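Local coordinates for ankyrin repeat and SAM domain-containing protein 4B (Mus musculus, PDB 5F3X) that probably serves as a protein-interaction scaffold, its ankyrin repeats and SAM domain with C-terminal PDZ-binding motif offering binding surfaces for partner proteins, at residues P11-L16 with E23-F28. Numbering follows the deposited sequence.
Sequences PLEVFL and EFLPIF
Leu25 reaches from the start of helix 25-30 toward helix 11-18, its two methyl groups dividing the work. CG stands anti to the backbone N (chi1 -167°), and from there CD1 lies 3.7 Å from Leu12 CD2 and 3.9 Å from Leu16 CD1, touching residues one turn apart on the partner helix. CD2 turns to Glu13 instead, at 3.7 Å from its CD. Extended beyond CG, the Glu13 chain meets this one methyl at a slant with CB, CG and the carboxylate group, in van der Waals contact. The Leu12 and Leu25 side chains pass antiparallel to one another, while Leu12 runs roughly perpendicular to Phe28. Leu12 CD1 meets the Phe28 ring at its edge, near the ring plane, 3.9 Å from Phe28 CD2. Leu16 CD2 approaches the same ring obliquely, 4.1 Å from Phe28 CE2, and Leu16 CD1 rests 3.9 Å from Leu25 N. An alanine in place of Leu12 would probably open a gap beside Leu25 CD1 and take the Leu12 methyl from the Phe28 edge. Leu38 of helix 35-39 touches both Leu12 and Phe28, tying this helix pair into the core of the SAM helical bundle, and an aromatic side chain of another protein's chain packs on Glu13. Between the two segments, cohesion depends on the fit of leucine methyls, a phenylalanine ring and the Glu13 chain, not on directed bonds.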
loop_
_atom_site.group_PDB
_atom_site.type_symbol
_atom_site.label_atom_id
_atom_site.label_comp_id
_atom_site.label_asym_id
_atom_site.label_seq_id
_atom_site.Cartn_x
_atom_site.Cartn_y
_atom_site.Cartn_z
ATOM N N PRO B 11 -6.891 -15.631 -1.449
ATOM C CA PRO B 11 -6.415 -15.184 -0.123
ATOM C C PRO B 11 -5.969 -16.331 0.781
ATOM O O PRO B 11 -5.011 -16.181 1.560
ATOM C CB PRO B 11 -7.633 -14.440 0.449
ATOM C CG PRO B 11 -8.467 -14.078 -0.738
ATOM C CD PRO B 11 -8.274 -15.211 -1.719
ATOM N N LEU B 12 -6.645 -17.482 0.689
ATOM C CA LEU B 12 -6.199 -18.674 1.401
ATOM C C LEU B 12 -4.774 -19.053 1.014
ATOM O O LEU B 12 -3.948 -19.372 1.878
ATOM C CB LEU B 12 -7.141 -19.847 1.124
ATOM C CG LEU B 12 -6.579 -21.202 1.594
ATOM C CD1 LEU B 12 -6.491 -21.240 3.106
ATOM C CD2 LEU B 12 -7.400 -22.355 1.118
ATOM N N GLU B 13 -4.464 -19.053 -0.287
ATOM C CA GLU B 13 -3.134 -19.488 -0.699
ATOM C C GLU B 13 -2.057 -18.579 -0.127
ATOM O O GLU B 13 -1.092 -19.058 0.486
ATOM C CB GLU B 13 -3.023 -19.553 -2.217
ATOM C CG GLU B 13 -1.599 -19.928 -2.671
ATOM C CD GLU B 13 -1.509 -20.345 -4.132
ATOM O OE1 GLU B 13 -2.505 -20.182 -4.890
ATOM O OE2 GLU B 13 -0.432 -20.853 -4.509
ATOM N N VAL B 14 -2.193 -17.262 -0.335
ATOM C CA VAL B 14 -1.206 -16.327 0.208
ATOM C C VAL B 14 -1.082 -16.529 1.703
ATOM O O VAL B 14 0.030 -16.560 2.254
ATOM C CB VAL B 14 -1.580 -14.862 -0.109
ATOM C CG1 VAL B 14 -0.477 -13.932 0.389
ATOM C CG2 VAL B 14 -1.824 -14.653 -1.577
ATOM N N PHE B 15 -2.230 -16.672 2.382
ATOM C CA PHE B 15 -2.246 -16.924 3.814
ATOM C C PHE B 15 -1.350 -18.107 4.181
ATOM O O PHE B 15 -0.349 -17.937 4.886
ATOM C CB PHE B 15 -3.684 -17.143 4.277
ATOM C CG PHE B 15 -3.809 -17.343 5.756
ATOM C CD1 PHE B 15 -3.625 -16.276 6.628
ATOM C CD2 PHE B 15 -4.075 -18.596 6.280
ATOM C CE1 PHE B 15 -3.718 -16.461 7.985
ATOM C CE2 PHE B 15 -4.171 -18.782 7.641
ATOM C CZ PHE B 15 -3.989 -17.718 8.494
ATOM N N LEU B 16 -1.681 -19.315 3.693
ATOM C CA LEU B 16 -0.843 -20.483 3.989
ATOM C C LEU B 16 0.608 -20.248 3.593
ATOM O O LEU B 16 1.529 -20.611 4.332
ATOM C CB LEU B 16 -1.385 -21.727 3.294
ATOM C CG LEU B 16 -2.831 -22.094 3.651
ATOM C CD1 LEU B 16 -3.313 -23.251 2.779
ATOM C CD2 LEU B 16 -2.975 -22.422 5.157
ATOM N N GLU B 23 1.863 -26.597 2.241
ATOM C CA GLU B 23 1.631 -28.013 1.979
ATOM C C GLU B 23 0.181 -28.428 2.184
ATOM O O GLU B 23 -0.204 -29.498 1.704
ATOM C CB GLU B 23 2.531 -28.886 2.841
ATOM C CG GLU B 23 2.191 -28.922 4.293
ATOM C CD GLU B 23 2.872 -30.081 5.015
ATOM O OE1 GLU B 23 2.439 -31.242 4.806
ATOM O OE2 GLU B 23 3.841 -29.832 5.772
ATOM N N PHE B 24 -0.638 -27.616 2.859
ATOM C CA PHE B 24 -2.029 -27.981 3.125
ATOM C C PHE B 24 -3.015 -27.415 2.114
ATOM O O PHE B 24 -4.203 -27.700 2.209
ATOM C CB PHE B 24 -2.417 -27.570 4.544
ATOM C CG PHE B 24 -1.512 -28.167 5.591
ATOM C CD1 PHE B 24 -1.676 -29.492 5.997
ATOM C CD2 PHE B 24 -0.462 -27.425 6.133
ATOM C CE1 PHE B 24 -0.825 -30.060 6.931
ATOM C CE2 PHE B 24 0.393 -27.989 7.078
ATOM C CZ PHE B 24 0.213 -29.324 7.462
ATOM N N LEU B 25 -2.557 -26.648 1.132
ATOM C CA LEU B 25 -3.483 -26.137 0.127
ATOM C C LEU B 25 -4.225 -27.244 -0.622
ATOM O O LEU B 25 -5.436 -27.092 -0.845
ATOM C CB LEU B 25 -2.727 -25.211 -0.835
ATOM C CG LEU B 25 -3.616 -24.353 -1.737
ATOM C CD1 LEU B 25 -4.619 -23.589 -0.907
ATOM C CD2 LEU B 25 -2.803 -23.399 -2.569
ATOM N N PRO B 26 -3.603 -28.350 -1.031
ATOM C CA PRO B 26 -4.396 -29.391 -1.706
ATOM C C PRO B 26 -5.438 -30.070 -0.818
ATOM O O PRO B 26 -6.488 -30.457 -1.343
ATOM C CB PRO B 26 -3.334 -30.379 -2.212
ATOM C CG PRO B 26 -2.111 -30.072 -1.450
ATOM C CD PRO B 26 -2.156 -28.614 -1.155
ATOM N N ILE B 27 -5.207 -30.217 0.498
ATOM C CA ILE B 27 -6.234 -30.823 1.351
ATOM C C ILE B 27 -7.345 -29.821 1.654
ATOM O O ILE B 27 -8.531 -30.172 1.633
ATOM C CB ILE B 27 -5.635 -31.407 2.647
ATOM C CG1 ILE B 27 -6.720 -32.079 3.504
ATOM C CG2 ILE B 27 -5.016 -30.335 3.505
ATOM C CD1 ILE B 27 -7.052 -33.523 3.172
ATOM N N PHE B 28 -7.002 -28.558 1.913
ATOM C CA PHE B 28 -8.052 -27.570 2.133
ATOM C C PHE B 28 -8.948 -27.437 0.914
ATOM O O PHE B 28 -10.152 -27.199 1.047
ATOM C CB PHE B 28 -7.459 -26.208 2.483
ATOM C CG PHE B 28 -6.931 -26.123 3.868
ATOM C CD1 PHE B 28 -6.619 -27.263 4.576
ATOM C CD2 PHE B 28 -6.756 -24.901 4.473
ATOM C CE1 PHE B 28 -6.130 -27.186 5.872
ATOM C CE2 PHE B 28 -6.268 -24.817 5.762
ATOM C CZ PHE B 28 -5.957 -25.962 6.464
#